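Local coordinates for protein putative peptidase (Bacteroides fragilis, PDB 5DYN) that is a clostripain-family cysteine protease, of which this chain is one piece, and is probably the protease that activates the Bacteroides fragilis toxin by cleavage, at residues 158-163 with 179-184; 117-122 with 230-235; 127-132 with 166-171. All blocks are in the same frame, centred on the assembly; numbering follows the deposited sequence. Where two conformers were deposited one is given.

The three contacts tie together helices packed beside one another in the clostripain-family part of the protease. Along the chain the segments run 117-122, 127-132, 158-163, 166-171, 179-184 and 230-235, so contact 2 joins the two outermost and spans the others, while contacts 1 and 3 alternate. The centre of contact 1 lies about 13 Å from that of contact 2 and 12 Å from that of contact 3; those of contacts 2 and 3 are about 16 Å apart. Contacts 1 and 3 share helix 160-167. Contacts 1 and 2 share a sodium ion, bound by Ala180 and Glu118, so the start of helix 119-127 and the end of helix 172-182 meet at one ion.

Contact 1 of 3, residues 158-163 with 179-184; sequences YDLDRF and EAFDKV. With NA (sodium ion), chain H.
Phe181 of helix 172-182 reaches toward helix 160-167 and lies between the two helices, meeting Leu160 and Asp161. Its CG stands anti to the backbone N (chi1 -180°), which carries the ring toward helix 160-167; the backbones stay well separated, with the CA atoms of Asp161 and Phe181 7.7 Å apart. One face of the ring receives the CB of Asp161, 4.0 Å from Phe181 CE2. Leu160 approaches obliquely, its CD2 lying 4.1 Å from Phe181 CE1. A large flat ring suits this buried place because it can serve a leucine methyl and an aspartate methylene together, while the carboxylate of Asp161 turns to polar partners. Arg162 grips that carboxylate side-on with two nitrogens, both on OD2: the NE bond measures 3.0 Å from Arg162 NE to Asp161 OD2. Lys209 adds a salt bridge to the same oxygen and Tyr174 OH bonds OD1, so the buried charge is compensated and probably stays ionised. Helices 160-167 and 172-182, consecutive in the chain, pack through Phe181 and, beside it, Trp177, which also touches Leu160 and Asp161; the first is opened by a classical N-cap: Asp159 OD2 accepts from Arg162 N at 2.8 Å, while strand 158-159 just before it pairs with strand 212-213. Leu122 adds further hydrophobic cover to Phe181. The far end of helix 172-182 is looser. Asp182 and Lys183 are exposed to solvent, as suits charged residues; Asp182 OD1 lies 6.1 Å from Asp161 OD1, too far for contact, and pairs with Arg178. Near that end Ala180 O, which also takes a weak bond from Lys183 N, binds a sodium ion at 2.6 Å, and Glu118 OE1 is a further ligand.

Contact 2 of 3, residues 117-122 with 230-235; sequences SELENL and TEWYKV. With NA (sodium ion), chain H; NA (sodium ion), chain G.
The backbone at Leu119 and Leu122 forms the opening turn of helix 119-127, with Leu122 N bonded to Glu118 O at 3.1 Å, and it faces Trp232 in the first turn of the short helix 231-236. This is helix-to-helix packing between parts far apart in sequence, in which, between these segments, Trp232 does the touching. The second helix is weakly bonded, but its start is defined by an N-cap: Thr230 OG1 accepts from Tyr233 N, a role that suits a threonine hydroxyl placed just before a helix. No hydrogen bond crosses the contact, and the indole lies between the two backbones. A chi1 of 170° turns Trp232 CG away from its own backbone N and swings the six-membered part of the ring system toward the other helix. Its outer carbons do the touching. Leu122 CG comes to 4.0 Å from Trp232 CH2, the two side chains crossing obliquely, while Leu119 sends its carbonyl O to the ring edge, near the ring plane and 4.1 Å from Trp232 CZ3. Branched hydrocarbon against a broad ring suits the buried Leu122, whereas Leu119 contributes chiefly its backbone oxygen, with CD1 as a looser touch beside it. Val38 and Glu39 of helix 38-43 and Ala123 and Thr126 of helix 119-127 also touch the indole, and Val235 of helix 231-236 touches Ala123 as well. Each segment also touches a sodium ion. Glu118 OE1 binds one at 2.9 Å. The other, an ion modelled as sodium, sits off the five-membered ring, in the ring plane, whereas the leucines meet the six-membered ring; it lies 2.6 Å from Trp232 NE1, with Tyr227 OH, Thr213 OG1 and Trp238 NE1 also around it.

Contact 3 of 3, residues 127-132 with 166-171; sequences SKVLPR and QITAGN
This is a small apolar contact at the end of helix 160-167, where Ile167 and Thr168 pack against Val129 and Leu130 at the link between helices 119-127 and 130-133. Val129 is the central piece. Its CG1, which lies trans to N with chi1 at 174°, points at the other segment and is shared by two carbons: Thr168 CG2 at 3.7 Å, with the side chains crossing at about a right angle, and Ile167 CD1 at 3.9 Å. The same Ile167 CD1 also meets Leu130 CD1 at 4.2 Å, so this methyl touches both aliphatic residues. With the CA atoms of Val129 and Thr168 8.0 Å apart, short beta-branched side chains are long enough to bring methyl to methyl. Ile164 and Trp177 cover Val129 further, from the helices on which they lie. Thr168 is two-sided: its methyl faces Val129, while its hydroxyl bonds Ile164 O one turn back and receives only a weak bond from Gly170 N. The chain then turns sharply. Ala169 has positive phi and closes a Schellman motif, and a type I' turn runs from Thr168 to Asn171, with Asn171 N bonded to Thr168 O at 2.9 Å. Gly170, also at positive phi, is easily accommodated there. Asn171 N-caps helix 172-182 through OD1, while its ND2 donates to Tyr133 OH. Since no hydrogen bond crosses between the segments, their direct cohesion rests on methyl packing alone, and directional bonds come from around it, as in the Arg132–Asp173 salt bridge.

Contact 1 of 3, residues 158-163 with 179-184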
loop_
_atom_site.group_PDB
_atom_site.type_symbol
_atom_site.label_atom_id
_atom_site.label_comp_id
_atom_site.label_asym_id
_atom_site.label_seq_id
_atom_site.Cartn_x
_atom_site.Cartn_y
_atom_site.Cartn_z
ATOM N N TYR B 158 0.530 -3.631 -13.977
ATOM C CA TYR B 158 -0.646 -4.110 -14.693
ATOM C C TYR B 158 -1.500 -4.977 -13.782
ATOM O O TYR B 158 -1.010 -5.523 -12.796
ATOM C CB TYR B 158 -0.245 -4.906 -15.930
ATOM C CG TYR B 158 0.359 -4.080 -17.036
ATOM C CD1 TYR B 158 1.713 -3.776 -17.041
ATOM C CD2 TYR B 158 -0.424 -3.613 -18.085
ATOM C CE1 TYR B 158 2.272 -3.024 -18.060
ATOM C CE2 TYR B 158 0.125 -2.864 -19.108
ATOM C CZ TYR B 158 1.472 -2.571 -19.090
ATOM O OH TYR B 158 2.024 -1.824 -20.104
ATOM N N ASP B 159 -2.778 -5.111 -14.114
ATOM C CA ASP B 159 -3.666 -5.955 -13.328
ATOM C C ASP B 159 -3.286 -7.426 -13.483
ATOM O O ASP B 159 -3.239 -7.949 -14.593
ATOM C CB ASP B 159 -5.119 -5.733 -13.737
ATOM C CG ASP B 159 -6.083 -6.528 -12.887
ATOM O OD1 ASP B 159 -6.356 -6.103 -11.744
ATOM O OD2 ASP B 159 -6.562 -7.580 -13.360
ATOM N N LEU B 160 -3.011 -8.084 -12.359
ATOM C CA LEU B 160 -2.560 -9.472 -12.364
ATOM C C LEU B 160 -3.591 -10.418 -12.968
ATOM O O LEU B 160 -3.260 -11.257 -13.809
ATOM C CB LEU B 160 -2.213 -9.922 -10.942
ATOM C CG LEU B 160 -1.872 -11.404 -10.763
ATOM C CD1 LEU B 160 -0.599 -11.756 -11.508
ATOM C CD2 LEU B 160 -1.751 -11.754 -9.287
ATOM N N ASP B 161 -4.840 -10.277 -12.540
ATOM C CA ASP B 161 -5.904 -11.157 -13.002
ATOM C C ASP B 161 -6.122 -11.065 -14.511
ATOM O O ASP B 161 -6.254 -12.085 -15.186
ATOM C CB ASP B 161 -7.209 -10.843 -12.273
ATOM C CG ASP B 161 -8.393 -11.583 -12.861
ATOM O OD1 ASP B 161 -8.590 -12.764 -12.500
ATOM O OD2 ASP B 161 -9.122 -10.986 -13.684
ATOM N N ARG B 162 -6.155 -9.846 -15.037
ATOM C CA ARG B 162 -6.371 -9.653 -16.467
ATOM C C ARG B 162 -5.181 -10.143 -17.285
ATOM O O ARG B 162 -5.340 -10.579 -18.425
ATOM C CB ARG B 162 -6.658 -8.182 -16.771
ATOM C CG ARG B 162 -7.991 -7.684 -16.234
ATOM C CD ARG B 162 -9.165 -8.345 -16.944
ATOM N NE ARG B 162 -9.525 -9.630 -16.353
ATOM C CZ ARG B 162 -10.433 -10.461 -16.856
ATOM N NH1 ARG B 162 -11.083 -10.146 -17.968
ATOM N NH2 ARG B 162 -10.690 -11.608 -16.245
ATOM N N PHE B 163 -3.992 -10.079 -16.695
ATOM C CA PHE B 163 -2.790 -10.579 -17.354
ATOM C C PHE B 163 -2.808 -12.105 -17.470
ATOM O O PHE B 163 -2.482 -12.658 -18.524
ATOM C CB PHE B 163 -1.538 -10.118 -16.604
ATOM C CG PHE B 163 -0.274 -10.784 -17.070
ATOM C CD1 PHE B 163 0.214 -10.560 -18.347
ATOM C CD2 PHE B 163 0.429 -11.631 -16.228
ATOM C CE1 PHE B 163 1.378 -11.173 -18.779
ATOM C CE2 PHE B 163 1.597 -12.247 -16.654
ATOM C CZ PHE B 163 2.069 -12.019 -17.932
ATOM N N GLU B 179 -9.689 -19.319 -9.036
ATOM C CA GLU B 179 -10.173 -19.836 -7.760
ATOM C C GLU B 179 -9.245 -19.427 -6.622
ATOM O O GLU B 179 -9.697 -19.043 -5.543
ATOM C CB GLU B 179 -10.307 -21.362 -7.803
ATOM C CG GLU B 179 -11.450 -21.865 -8.673
ATOM C CD GLU B 179 -11.654 -23.366 -8.568
ATOM O OE1 GLU B 179 -10.656 -24.115 -8.640
ATOM O OE2 GLU B 179 -12.817 -23.795 -8.410
ATOM N N ALA B 180 -7.944 -19.510 -6.875
ATOM C CA ALA B 180 -6.952 -19.160 -5.870
ATOM C C ALA B 180 -6.882 -17.653 -5.663
ATOM O O ALA B 180 -6.639 -17.185 -4.551
ATOM C CB ALA B 180 -5.591 -19.701 -6.263
ATOM N N PHE B 181 -7.097 -16.896 -6.735
ATOM C CA PHE B 181 -7.021 -15.440 -6.666
ATOM C C PHE B 181 -8.236 -14.848 -5.962
ATOM O O PHE B 181 -8.127 -13.835 -5.272
ATOM C CB PHE B 181 -6.885 -14.834 -8.066
ATOM C CG PHE B 181 -6.797 -13.333 -8.066
ATOM C CD1 PHE B 181 -5.594 -12.696 -7.796
ATOM C CD2 PHE B 181 -7.915 -12.558 -8.332
ATOM C CE1 PHE B 181 -5.508 -11.313 -7.793
ATOM C CE2 PHE B 181 -7.836 -11.174 -8.327
ATOM C CZ PHE B 181 -6.631 -10.552 -8.059
ATOM N N ASP B 182 -9.391 -15.481 -6.142
ATOM C CA ASP B 182 -10.626 -15.020 -5.517
ATOM C C ASP B 182 -10.501 -14.936 -3.997
ATOM O O ASP B 182 -11.198 -14.154 -3.352
ATOM C CB ASP B 182 -11.790 -15.940 -5.890
ATOM C CG ASP B 182 -12.337 -15.656 -7.277
ATOM O OD1 ASP B 182 -12.091 -14.549 -7.800
ATOM O OD2 ASP B 182 -13.019 -16.538 -7.840
ATOM N N LYS B 183 -9.602 -15.737 -3.436
ATOM C CA LYS B 183 -9.405 -15.790 -1.993
ATOM C C LYS B 183 -8.469 -14.686 -1.490
ATOM O O LYS B 183 -8.243 -14.558 -0.286
ATOM C CB LYS B 183 -8.851 -17.159 -1.593
ATOM C CG LYS B 183 -9.790 -18.321 -1.875
ATOM C CD LYS B 183 -9.020 -19.628 -1.946
ATOM C CE LYS B 183 -9.850 -20.791 -1.429
ATOM N NZ LYS B 183 -9.000 -21.976 -1.130
ATOM N N VAL B 184 -7.928 -13.891 -2.407
ATOM C CA VAL B 184 -6.937 -12.885 -2.043
ATOM C C VAL B 184 -7.557 -11.502 -1.884
ATOM O O VAL B 184 -7.472 -10.895 -0.813
ATOM C CB VAL B 184 -5.803 -12.812 -3.080
ATOM C CG1 VAL B 184 -4.803 -11.724 -2.699
ATOM C CG2 VAL B 184 -5.107 -14.156 -3.197
HETATM NA NA NA H . -5.446 -18.432 -2.614
#

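Contact 2 of 3, residues 117-122 with 230-235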
loop_
_atom_site.group_PDB
_atom_site.type_symbol
_atom_site.label_atom_id
_atom_site.label_comp_id
_atom_site.label_asym_id
_atom_site.label_seq_id
_atom_site.Cartn_x
_atom_site.Cartn_y
_atom_site.Cartn_z
ATOM N N SER B 117 -2.621 -14.145 3.975
ATOM C CA SER B 117 -2.435 -15.569 4.240
ATOM C C SER B 117 -2.642 -16.415 2.989
ATOM O O SER B 117 -2.211 -17.565 2.935
ATOM C CB SER B 117 -3.387 -16.036 5.346
ATOM O OG SER B 117 -4.739 -15.830 4.979
ATOM N N GLU B 118 -3.291 -15.836 1.983
ATOM C CA GLU B 118 -3.583 -16.550 0.742
ATOM C C GLU B 118 -2.527 -16.316 -0.338
ATOM O O GLU B 118 -2.632 -16.851 -1.442
ATOM C CB GLU B 118 -4.960 -16.144 0.214
ATOM C CG GLU B 118 -6.129 -16.577 1.098
ATOM C CD GLU B 118 -6.467 -18.055 0.953
ATOM O OE1 GLU B 118 -5.710 -18.789 0.279
ATOM O OE2 GLU B 118 -7.502 -18.484 1.509
ATOM N N LEU B 119 -1.508 -15.525 -0.015
ATOM C CA LEU B 119 -0.483 -15.162 -0.992
ATOM C C LEU B 119 0.403 -16.343 -1.392
ATOM O O LEU B 119 0.878 -16.414 -2.528
ATOM C CB LEU B 119 0.381 -14.021 -0.452
ATOM C CG LEU B 119 0.023 -12.632 -0.982
ATOM C CD1 LEU B 119 0.331 -12.540 -2.472
ATOM C CD2 LEU B 119 -1.441 -12.316 -0.716
ATOM N N GLU B 120 0.629 -17.265 -0.465
ATOM C CA GLU B 120 1.418 -18.446 -0.775
ATOM C C GLU B 120 0.653 -19.376 -1.713
ATOM O O GLU B 120 1.234 -19.931 -2.646
ATOM C CB GLU B 120 1.824 -19.173 0.505
ATOM C CG GLU B 120 2.781 -18.360 1.359
ATOM C CD GLU B 120 3.423 -19.170 2.462
ATOM O OE1 GLU B 120 2.966 -20.307 2.710
ATOM O OE2 GLU B 120 4.388 -18.670 3.077
ATOM N N ASN B 121 -0.646 -19.543 -1.473
ATOM C CA ASN B 121 -1.496 -20.329 -2.363
ATOM C C ASN B 121 -1.525 -19.726 -3.764
ATOM O O ASN B 121 -1.562 -20.444 -4.764
ATOM C CB ASN B 121 -2.924 -20.427 -1.813
ATOM C CG ASN B 121 -3.006 -21.224 -0.525
ATOM O OD1 ASN B 121 -2.084 -21.962 -0.175
ATOM N ND2 ASN B 121 -4.122 -21.087 0.185
ATOM N N LEU B 122 -1.513 -18.397 -3.824
ATOM C CA LEU B 122 -1.540 -17.683 -5.094
ATOM C C LEU B 122 -0.248 -17.908 -5.879
ATOM O O LEU B 122 -0.277 -18.104 -7.094
ATOM C CB LEU B 122 -1.765 -16.188 -4.865
ATOM C CG LEU B 122 -1.985 -15.346 -6.122
ATOM C CD1 LEU B 122 -3.166 -15.878 -6.923
ATOM C CD2 LEU B 122 -2.192 -13.884 -5.751
ATOM N N THR B 230 12.954 -9.843 -6.344
ATOM C CA THR B 230 11.736 -9.957 -5.551
ATOM C C THR B 230 11.509 -11.411 -5.155
ATOM O O THR B 230 11.876 -12.327 -5.892
ATOM C CB THR B 230 10.500 -9.424 -6.309
ATOM O OG1 THR B 230 10.223 -10.259 -7.437
ATOM C CG2 THR B 230 10.741 -8.011 -6.789
ATOM N N GLU B 231 10.918 -11.626 -3.984
ATOM C CA GLU B 231 10.636 -12.975 -3.514
ATOM C C GLU B 231 9.478 -13.591 -4.295
ATOM O O GLU B 231 9.389 -14.811 -4.439
ATOM C CB GLU B 231 10.327 -12.968 -2.016
ATOM C CG GLU B 231 11.406 -12.317 -1.161
ATOM C CD GLU B 231 12.756 -13.002 -1.286
ATOM O OE1 GLU B 231 12.788 -14.222 -1.549
ATOM O OE2 GLU B 231 13.787 -12.318 -1.124
ATOM N N TRP B 232 8.590 -12.741 -4.798
ATOM C CA TRP B 232 7.468 -13.213 -5.601
ATOM C C TRP B 232 7.968 -13.850 -6.891
ATOM O O TRP B 232 7.463 -14.884 -7.310
ATOM C CB TRP B 232 6.498 -12.073 -5.914
ATOM C CG TRP B 232 5.461 -12.444 -6.928
ATOM C CD1 TRP B 232 5.449 -12.103 -8.250
ATOM C CD2 TRP B 232 4.287 -13.236 -6.709
ATOM N NE1 TRP B 232 4.339 -12.626 -8.865
ATOM C CE2 TRP B 232 3.607 -13.327 -7.942
ATOM C CE3 TRP B 232 3.740 -13.874 -5.589
ATOM C CZ2 TRP B 232 2.412 -14.031 -8.089
ATOM C CZ3 TRP B 232 2.552 -14.573 -5.736
ATOM C CH2 TRP B 232 1.901 -14.646 -6.977
ATOM N N TYR B 233 8.967 -13.230 -7.509
ATOM C CA TYR B 233 9.586 -13.770 -8.716
ATOM C C TYR B 233 10.040 -15.215 -8.521
ATOM O O TYR B 233 9.807 -16.069 -9.375
ATOM C CB TYR B 233 10.777 -12.901 -9.133
ATOM C CG TYR B 233 11.716 -13.559 -10.122
ATOM C CD1 TYR B 233 11.497 -13.464 -11.491
ATOM C CD2 TYR B 233 12.829 -14.273 -9.687
ATOM C CE1 TYR B 233 12.353 -14.064 -12.396
ATOM C CE2 TYR B 233 13.687 -14.878 -10.581
ATOM C CZ TYR B 233 13.446 -14.769 -11.933
ATOM O OH TYR B 233 14.304 -15.371 -12.822
ATOM N N LYS B 234 10.685 -15.476 -7.388
ATOM C CA LYS B 234 11.266 -16.786 -7.108
ATOM C C LYS B 234 10.211 -17.888 -6.976
ATOM O O LYS B 234 10.494 -19.057 -7.241
ATOM C CB LYS B 234 12.114 -16.712 -5.834
ATOM C CG LYS B 234 13.280 -15.734 -5.938
ATOM C CD LYS B 234 13.889 -15.416 -4.581
ATOM C CE LYS B 234 14.954 -14.330 -4.698
ATOM N NZ LYS B 234 15.361 -13.793 -3.366
ATOM N N VAL B 235 8.997 -17.515 -6.584
ATOM C CA VAL B 235 7.951 -18.501 -6.320
ATOM C C VAL B 235 6.771 -18.422 -7.287
ATOM O O VAL B 235 5.884 -19.270 -7.251
ATOM C CB VAL B 235 7.405 -18.363 -4.877
ATOM C CG1 VAL B 235 8.490 -18.687 -3.863
ATOM C CG2 VAL B 235 6.848 -16.965 -4.646
HETATM NA NA NA H . -5.446 -18.432 -2.614
HETATM NA NA NA G . 4.153 -11.440 -11.219
#

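Contact 3 of 3, residues 127-132 with 166-171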
loop_
_atom_site.group_PDB
_atom_site.type_symbol
_atom_site.label_atom_id
_atom_site.label_comp_id
_atom_site.label_asym_id
_atom_site.label_seq_id
_atom_site.Cartn_x
_atom_site.Cartn_y
_atom_site.Cartn_z
ATOM N N SER B 127 2.475 -20.353 -10.374
ATOM C CA SER B 127 3.579 -21.175 -10.869
ATOM C C SER B 127 3.092 -22.287 -11.796
ATOM O O SER B 127 3.859 -22.805 -12.601
ATOM C CB SER B 127 4.374 -21.773 -9.706
ATOM O OG SER B 127 3.586 -22.687 -8.965
ATOM N N LYS B 128 1.818 -22.650 -11.680
ATOM C CA LYS B 128 1.230 -23.658 -12.558
ATOM C C LYS B 128 0.882 -23.059 -13.919
ATOM O O LYS B 128 0.645 -23.782 -14.884
ATOM C CB LYS B 128 -0.025 -24.264 -11.921
ATOM C CG LYS B 128 0.221 -24.995 -10.607
ATOM C CD LYS B 128 -1.079 -25.515 -10.003
ATOM C CE LYS B 128 -0.811 -26.594 -8.956
ATOM N NZ LYS B 128 -2.066 -27.180 -8.398
ATOM N N VAL B 129 0.853 -21.733 -13.990
ATOM C CA VAL B 129 0.427 -21.040 -15.202
ATOM C C VAL B 129 1.591 -20.481 -16.017
ATOM O O VAL B 129 1.731 -20.787 -17.201
ATOM C CB VAL B 129 -0.527 -19.875 -14.866
ATOM C CG1 VAL B 129 -0.844 -19.069 -16.117
ATOM C CG2 VAL B 129 -1.801 -20.398 -14.216
ATOM N N LEU B 130 2.419 -19.668 -15.369
ATOM C CA LEU B 130 3.442 -18.869 -16.048
ATOM C C LEU B 130 4.418 -19.639 -16.959
ATOM O O LEU B 130 4.602 -19.246 -18.110
ATOM C CB LEU B 130 4.235 -18.067 -15.009
ATOM C CG LEU B 130 3.776 -16.627 -14.774
ATOM C CD1 LEU B 130 2.261 -16.522 -14.778
ATOM C CD2 LEU B 130 4.349 -16.093 -13.468
ATOM N N PRO B 131 5.057 -20.719 -16.460
ATOM C CA PRO B 131 5.997 -21.400 -17.361
ATOM C C PRO B 131 5.291 -22.028 -18.554
ATOM O O PRO B 131 5.847 -22.107 -19.646
ATOM C CB PRO B 131 6.621 -22.487 -16.473
ATOM C CG PRO B 131 6.318 -22.077 -15.070
ATOM C CD PRO B 131 5.008 -21.368 -15.138
ATOM N N ARG B 132 4.055 -22.452 -18.326
ATOM C CA ARG B 132 3.266 -23.173 -19.313
ATOM C C ARG B 132 2.774 -22.274 -20.447
ATOM O O ARG B 132 2.603 -22.729 -21.580
ATOM C CB ARG B 132 2.083 -23.842 -18.608
ATOM C CG ARG B 132 1.244 -24.774 -19.450
ATOM C CD ARG B 132 0.402 -25.653 -18.537
ATOM N NE ARG B 132 -0.813 -26.144 -19.181
ATOM C CZ ARG B 132 -1.772 -26.808 -18.544
ATOM N NH1 ARG B 132 -1.655 -27.058 -17.247
ATOM N NH2 ARG B 132 -2.850 -27.216 -19.200
ATOM N N GLN B 166 -5.285 -13.002 -20.030
ATOM C CA GLN B 166 -4.786 -12.755 -21.376
ATOM C C GLN B 166 -3.962 -13.931 -21.896
ATOM O O GLN B 166 -4.215 -14.447 -22.986
ATOM C CB GLN B 166 -3.948 -11.476 -21.397
ATOM C CG GLN B 166 -3.567 -10.984 -22.785
ATOM C CD GLN B 166 -4.640 -10.116 -23.411
ATOM O OE1 GLN B 166 -5.825 -10.447 -23.372
ATOM N NE2 GLN B 166 -4.229 -8.989 -23.983
ATOM N N ILE B 167 -2.980 -14.357 -21.108
ATOM C CA ILE B 167 -2.039 -15.379 -21.552
ATOM C C ILE B 167 -2.655 -16.775 -21.576
ATOM O O ILE B 167 -2.149 -17.669 -22.252
ATOM C CB ILE B 167 -0.780 -15.400 -20.665
ATOM C CG1 ILE B 167 -1.120 -15.869 -19.250
ATOM C CG2 ILE B 167 -0.135 -14.021 -20.631
ATOM C CD1 ILE B 167 0.087 -15.973 -18.348
ATOM N N THR B 168 -3.747 -16.963 -20.841
ATOM C CA THR B 168 -4.447 -18.244 -20.851
ATOM C C THR B 168 -5.705 -18.180 -21.707
ATOM O O THR B 168 -6.449 -19.155 -21.791
ATOM C CB THR B 168 -4.843 -18.696 -19.430
ATOM O OG1 THR B 168 -5.796 -17.778 -18.884
ATOM C CG2 THR B 168 -3.626 -18.762 -18.526
ATOM N N ALA B 169 -5.942 -17.025 -22.326
ATOM C CA ALA B 169 -7.135 -16.796 -23.136
ATOM C C ALA B 169 -8.406 -17.160 -22.372
ATOM O O ALA B 169 -9.402 -17.575 -22.966
ATOM C CB ALA B 169 -7.055 -17.580 -24.437
ATOM N N GLY B 170 -8.354 -17.013 -21.052
ATOM C CA GLY B 170 -9.473 -17.339 -20.189
ATOM C C GLY B 170 -9.921 -18.787 -20.254
ATOM O O GLY B 170 -11.109 -19.072 -20.102
ATOM N N ASN B 171 -8.987 -19.707 -20.472
ATOM C CA ASN B 171 -9.353 -21.117 -20.571
ATOM C C ASN B 171 -9.573 -21.746 -19.199
ATOM O O ASN B 171 -9.804 -21.045 -18.214
ATOM C CB ASN B 171 -8.296 -21.906 -21.355
ATOM C CG ASN B 171 -6.922 -21.878 -20.704
ATOM O OD1 ASN B 171 -6.766 -21.473 -19.553
ATOM N ND2 ASN B 171 -5.913 -22.314 -21.450
#